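Local atomic coordinates of odorant-binding protein 1d (Locusta migratoria, PDB entry 4PT1), a protein that probably binds small hydrophobic odorant molecules and carries them as a secreted, all-helical protein of the PBP/GOBP family. Residues F47-K52 with E98-Y104; V18-C22 with C53-F58. All coordinates share one frame. Residues are numbered along the deposited sequence.

In the fold
From the N terminus the chain runs through helix 15-26, then helix 30-37, and enters helix 45-57. The C-terminal part of that helix meets 18-22 in contact 2, closing the first loop over 30 intervening residues. The chain then passes helices 69-75 and 81-90 before helix 99-113 returns to the N-terminal part of helix 45-57, where contact 1 closes a second loop of 45 residues. Segment 47-52 lies inside the first span and 98-104 beyond it, so the loops cross. Disulfides join Cys53 to Cys22 of helix 15-26 and Cys49 to Cys100 of helix 99-113. Tyr50 of contact 1 hydrogen-bonds Asp19 and packs on Cys22, while Met55 of contact 2 packs on Ala103.

Contact 1: residues F47-K52 with E98-Y104; sequences FKCYLK and EACETAY
This is a disulfide-linked helix-helix crossing, partly buried, between the N-terminal part of helix 45-57 and the first turns of helix 99-113. The short axes approach to 7.4 Å at 78°, with CA atoms of Cys49 and Cys100 4.7 Å apart and those of Lys52 and Ala103 4.9 Å. Both cysteines are m rotamers, and their SG atoms bond at 2.0 Å with chi3 of 107°. Glu98 is the N-cap of the second helix: its OE2 accepts from Glu101 N at 3.1 Å. Small Ala103 permits the close approach, its CB lying 3.4 Å from Lys52 CA. Lys48 extends across Tyr104 (chi1 t), its CE 3.9 Å from the ring centroid in a CH-pi contact, and its NZ forms a salt bridge with Glu101 OE1 at 2.6 Å; water 1 joins NZ to Glu101 OE2. At the ring edge, Phe47 CE2 lies 3.9 Å from Tyr104 CE1; Leu51 CD1 is 3.5 Å from Tyr104 CD1. Lys52 turns its amine away, to Asp63. Leu51 also lines a pocket marked by 2-(2-methoxyethoxy)ethanol, probably a crystallisation component. Cys49-Cys100 is the second-to-fifth cysteine pairing among the three interlocked disulfides of classical insect odorant-binding proteins.

Contact 2: residues V18-C22 with C53-F58; sequences VDHTC and CIMVEF
Helical residues 18-22 cross 53-57 at 123° between their N-to-C directions, the short axes 9.8 Å apart at closest approach. Phe58 then leaves helical geometry at phi/psi -105/26. The CA atoms of Cys22 and Cys53 are 5.7 Å apart, and those of Val18 and Ile54 6.5 Å, so one helical turn on 18-22 spans the crossing. Cys22 (chi1 m) and Cys53 (chi1 t) both point across the gap, and their SG atoms bond at 2.1 Å with chi3 of -78°. One turn earlier, Val18 fills the space beside the bridge: its CG1 lies 4.1 Å from Ile54 CG1 and 3.7 Å from Glu57 CB, and its CG2 touches Phe58 CZ at 3.4 Å. Toward solvent, water 2 spans Thr21 OG1 (2.7 Å) and Glu57 OE1 (3.0 Å), to which it donates; the two side-chain oxygens are themselves 4.4 Å apart. The CA-CB bond of Ile54 points sideways to 18-22; its side chain also packs on Phe125 of helix 115-129 and lines the pocket. With a modest 288 Å² buried and no direct polar bond between the segments, the disulfide gives the two helices a covalent tie, to which the Val18 patch and the water link add.

Contact 1: residues F47-K52 with E98-Y104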
loop_
_atom_site.group_PDB
_atom_site.type_symbol
_atom_site.label_atom_id
_atom_site.label_comp_id
_atom_site.label_asym_id
_atom_site.label_seq_id
_atom_site.Cartn_x
_atom_site.Cartn_y
_atom_site.Cartn_z
ATOM N N PHE A 47 -4.300 3.710 10.937
ATOM C CA PHE A 47 -3.978 2.798 9.841
ATOM C C PHE A 47 -4.061 3.499 8.465
ATOM O O PHE A 47 -3.184 3.330 7.617
ATOM C CB PHE A 47 -4.841 1.542 9.881
ATOM C CG PHE A 47 -4.588 0.631 8.723
ATOM C CD1 PHE A 47 -3.412 -0.074 8.652
ATOM C CD2 PHE A 47 -5.498 0.536 7.687
ATOM C CE1 PHE A 47 -3.153 -0.900 7.567
ATOM C CE2 PHE A 47 -5.249 -0.279 6.597
ATOM C CZ PHE A 47 -4.067 -0.992 6.542
ATOM N N LYS A 48 -5.086 4.307 8.236
ATOM C CA LYS A 48 -5.164 5.089 6.995
ATOM C C LYS A 48 -3.921 5.973 6.777
ATOM O O LYS A 48 -3.375 6.073 5.663
ATOM C CB LYS A 48 -6.424 5.945 6.986
ATOM C CG LYS A 48 -7.684 5.105 7.179
ATOM C CD LYS A 48 -8.934 5.895 6.869
ATOM C CE LYS A 48 -10.174 5.065 7.160
ATOM N NZ LYS A 48 -11.397 5.905 7.218
ATOM N N CYS A 49 -3.466 6.612 7.844
ATOM C CA CYS A 49 -2.307 7.482 7.738
ATOM C C CYS A 49 -1.026 6.669 7.564
ATOM O O CYS A 49 -0.088 7.147 6.967
ATOM C CB CYS A 49 -2.233 8.427 8.940
ATOM S SG CYS A 49 -3.512 9.719 8.902
ATOM N N TYR A 50 -1.025 5.422 8.034
ATOM C CA TYR A 50 0.063 4.494 7.750
ATOM C C TYR A 50 0.156 4.177 6.239
ATOM O O TYR A 50 1.246 4.227 5.663
ATOM C CB TYR A 50 -0.112 3.227 8.563
ATOM C CG TYR A 50 0.904 2.162 8.265
ATOM C CD1 TYR A 50 2.161 2.176 8.885
ATOM C CD2 TYR A 50 0.613 1.123 7.395
ATOM C CE1 TYR A 50 3.078 1.186 8.630
ATOM C CE2 TYR A 50 1.541 0.129 7.116
ATOM C CZ TYR A 50 2.767 0.173 7.735
ATOM O OH TYR A 50 3.649 -0.809 7.472
ATOM N N LEU A 51 -0.969 3.852 5.591
ATOM C CA LEU A 51 -1.023 3.707 4.126
ATOM C C LEU A 51 -0.510 4.962 3.423
ATOM O O LEU A 51 0.326 4.888 2.498
ATOM C CB LEU A 51 -2.449 3.395 3.638
ATOM C CG LEU A 51 -3.029 2.041 4.096
ATOM C CD1 LEU A 51 -4.459 1.899 3.594
ATOM C CD2 LEU A 51 -2.171 0.849 3.663
ATOM N N LYS A 52 -1.001 6.117 3.871
ATOM C CA LYS A 52 -0.554 7.399 3.328
ATOM C C LYS A 52 0.957 7.551 3.477
ATOM O O LYS A 52 1.646 7.960 2.541
ATOM C CB LYS A 52 -1.331 8.556 3.993
ATOM C CG LYS A 52 -0.907 9.955 3.593
ATOM C CD LYS A 52 0.087 10.558 4.549
ATOM C CE LYS A 52 0.209 12.052 4.297
ATOM N NZ LYS A 52 1.212 12.633 5.199
ATOM N N GLU A 98 -9.181 14.164 2.388
ATOM C CA GLU A 98 -8.072 14.295 3.320
ATOM C C GLU A 98 -6.983 13.314 2.928
ATOM O O GLU A 98 -7.301 12.188 2.580
ATOM C CB GLU A 98 -8.604 14.019 4.726
ATOM C CG GLU A 98 -7.566 14.032 5.838
ATOM C CD GLU A 98 -7.064 12.646 6.194
ATOM O OE1 GLU A 98 -5.846 12.498 6.434
ATOM O OE2 GLU A 98 -7.879 11.704 6.232
ATOM N N ALA A 99 -5.717 13.743 2.985
ATOM C CA ALA A 99 -4.585 12.918 2.512
ATOM C C ALA A 99 -4.628 11.454 2.958
ATOM O O ALA A 99 -4.439 10.566 2.125
ATOM C CB ALA A 99 -3.243 13.543 2.861
ATOM N N CYS A 100 -4.889 11.190 4.242
ATOM C CA CYS A 100 -4.990 9.815 4.729
ATOM C C CYS A 100 -6.163 9.004 4.145
ATOM O O CYS A 100 -6.002 7.829 3.798
ATOM C CB CYS A 100 -4.994 9.768 6.264
ATOM S SG CYS A 100 -3.468 10.438 6.987
ATOM N N GLU A 101 -7.342 9.612 4.061
ATOM C CA GLU A 101 -8.528 8.907 3.536
ATOM C C GLU A 101 -8.258 8.568 2.064
ATOM O O GLU A 101 -8.480 7.439 1.651
ATOM C CB GLU A 101 -9.812 9.753 3.731
ATOM C CG GLU A 101 -11.151 9.053 3.430
ATOM C CD GLU A 101 -11.500 7.904 4.365
ATOM O OE1 GLU A 101 -10.911 7.794 5.453
ATOM O OE2 GLU A 101 -12.398 7.096 4.023
ATOM N N THR A 102 -7.732 9.540 1.318
ATOM C CA THR A 102 -7.307 9.370 -0.103
ATOM C C THR A 102 -6.440 8.136 -0.287
ATOM O O THR A 102 -6.745 7.269 -1.124
ATOM C CB THR A 102 -6.535 10.611 -0.619
ATOM O OG1 THR A 102 -7.431 11.729 -0.722
ATOM C CG2 THR A 102 -5.884 10.369 -2.004
ATOM N N ALA A 103 -5.367 8.035 0.499
ATOM C CA ALA A 103 -4.519 6.838 0.419
ATOM C C ALA A 103 -5.319 5.568 0.710
ATOM O O ALA A 103 -5.245 4.604 -0.044
ATOM C CB ALA A 103 -3.331 6.942 1.367
ATOM N N TYR A 104 -6.100 5.570 1.797
ATOM C CA TYR A 104 -6.798 4.339 2.254
ATOM C C TYR A 104 -7.779 3.820 1.189
ATOM O O TYR A 104 -7.890 2.610 0.973
ATOM C CB TYR A 104 -7.478 4.555 3.631
ATOM C CG TYR A 104 -8.325 3.383 4.137
ATOM C CD1 TYR A 104 -7.749 2.300 4.812
ATOM C CD2 TYR A 104 -9.688 3.362 3.943
ATOM C CE1 TYR A 104 -8.531 1.238 5.273
ATOM C CE2 TYR A 104 -10.487 2.310 4.391
ATOM C CZ TYR A 104 -9.907 1.240 5.056
ATOM O OH TYR A 104 -10.691 0.177 5.514
HETATM O O HOH W 1 -13.834 5.989 6.125
#

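Contact 2: residues V18-C22 with C53-F58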
loop_
_atom_site.group_PDB
_atom_site.type_symbol
_atom_site.label_atom_id
_atom_site.label_comp_id
_atom_site.label_asym_id
_atom_site.label_seq_id
_atom_site.Cartn_x
_atom_site.Cartn_y
_atom_site.Cartn_z
ATOM N N VAL A 18 10.641 1.223 5.667
ATOM C CA VAL A 18 9.502 2.141 5.555
ATOM C C VAL A 18 8.451 1.833 6.616
ATOM O O VAL A 18 7.864 2.749 7.173
ATOM C CB VAL A 18 8.938 2.200 4.104
ATOM C CG1 VAL A 18 7.712 3.092 4.007
ATOM C CG2 VAL A 18 10.011 2.743 3.177
ATOM N N ASP A 19 8.261 0.560 6.961
ATOM C CA ASP A 19 7.363 0.229 8.059
ATOM C C ASP A 19 7.869 0.823 9.383
ATOM O O ASP A 19 7.100 1.350 10.199
ATOM C CB ASP A 19 7.201 -1.293 8.200
ATOM C CG ASP A 19 6.485 -1.671 9.460
ATOM O OD1 ASP A 19 5.258 -1.451 9.509
ATOM O OD2 ASP A 19 7.143 -2.192 10.397
ATOM N N HIS A 20 9.179 0.743 9.602
ATOM C CA HIS A 20 9.742 1.309 10.833
ATOM C C HIS A 20 9.404 2.782 10.974
ATOM O O HIS A 20 8.871 3.202 12.003
ATOM C CB HIS A 20 11.223 1.070 10.889
ATOM C CG HIS A 20 11.857 1.611 12.128
ATOM N ND1 HIS A 20 11.855 0.930 13.288
ATOM C CD2 HIS A 20 12.474 2.832 12.386
ATOM C CE1 HIS A 20 12.463 1.663 14.234
ATOM N NE2 HIS A 20 12.857 2.817 13.681
ATOM N N THR A 21 9.647 3.571 9.927
ATOM C CA THR A 21 9.439 5.013 10.029
ATOM C C THR A 21 7.942 5.319 10.098
ATOM O O THR A 21 7.499 6.129 10.903
ATOM C CB THR A 21 10.080 5.781 8.854
ATOM O OG1 THR A 21 9.571 5.281 7.638
ATOM C CG2 THR A 21 11.573 5.588 8.818
ATOM N N CYS A 22 7.155 4.640 9.286
ATOM C CA CYS A 22 5.724 4.951 9.224
ATOM C C CYS A 22 4.906 4.489 10.430
ATOM O O CYS A 22 3.934 5.153 10.832
ATOM C CB CYS A 22 5.116 4.412 7.941
ATOM S SG CYS A 22 5.694 5.298 6.466
ATOM N N CYS A 53 1.483 7.199 4.640
ATOM C CA CYS A 53 2.903 7.371 4.908
ATOM C C CYS A 53 3.754 6.523 3.969
ATOM O O CYS A 53 4.767 6.995 3.476
ATOM C CB CYS A 53 3.200 7.029 6.373
ATOM S SG CYS A 53 4.930 7.177 6.818
ATOM N N ILE A 54 3.355 5.273 3.739
ATOM C CA ILE A 54 4.023 4.395 2.776
ATOM C C ILE A 54 4.020 5.051 1.390
ATOM O O ILE A 54 5.037 5.102 0.712
ATOM C CB ILE A 54 3.372 2.996 2.709
ATOM C CG1 ILE A 54 3.749 2.174 3.940
ATOM C CG2 ILE A 54 3.843 2.210 1.469
ATOM C CD1 ILE A 54 2.964 0.890 4.007
ATOM N N MET A 55 2.875 5.574 0.969
ATOM C CA MET A 55 2.816 6.158 -0.365
ATOM C C MET A 55 3.739 7.370 -0.475
ATOM O O MET A 55 4.371 7.574 -1.513
ATOM C CB MET A 55 1.382 6.519 -0.742
ATOM C CG MET A 55 0.475 5.308 -0.873
ATOM S SD MET A 55 -1.175 5.776 -1.395
ATOM C CE MET A 55 -0.882 6.033 -3.151
ATOM N N VAL A 56 3.813 8.172 0.583
ATOM C CA VAL A 56 4.683 9.372 0.591
ATOM C C VAL A 56 6.136 8.950 0.510
ATOM O O VAL A 56 6.906 9.520 -0.240
ATOM C CB VAL A 56 4.458 10.259 1.835
ATOM C CG1 VAL A 56 5.499 11.369 1.872
ATOM C CG2 VAL A 56 3.059 10.853 1.814
ATOM N N GLU A 57 6.501 7.915 1.256
ATOM C CA GLU A 57 7.884 7.438 1.255
ATOM C C GLU A 57 8.277 6.830 -0.116
ATOM O O GLU A 57 9.450 6.879 -0.514
ATOM C CB GLU A 57 8.084 6.438 2.387
ATOM C CG GLU A 57 7.995 7.060 3.771
ATOM C CD GLU A 57 9.126 8.018 4.071
ATOM O OE1 GLU A 57 10.305 7.614 3.963
ATOM O OE2 GLU A 57 8.831 9.171 4.442
ATOM N N PHE A 58 7.302 6.303 -0.853
ATOM C CA PHE A 58 7.568 5.793 -2.216
ATOM C C PHE A 58 7.067 6.714 -3.337
ATOM O O PHE A 58 6.790 6.262 -4.449
ATOM C CB PHE A 58 7.010 4.375 -2.374
ATOM C CG PHE A 58 7.679 3.370 -1.482
ATOM C CD1 PHE A 58 9.022 3.057 -1.661
ATOM C CD2 PHE A 58 6.973 2.743 -0.463
ATOM C CE1 PHE A 58 9.654 2.139 -0.827
ATOM C CE2 PHE A 58 7.595 1.817 0.367
ATOM C CZ PHE A 58 8.939 1.512 0.175
HETATM O O HOH W 2 11.219 5.216 5.494
#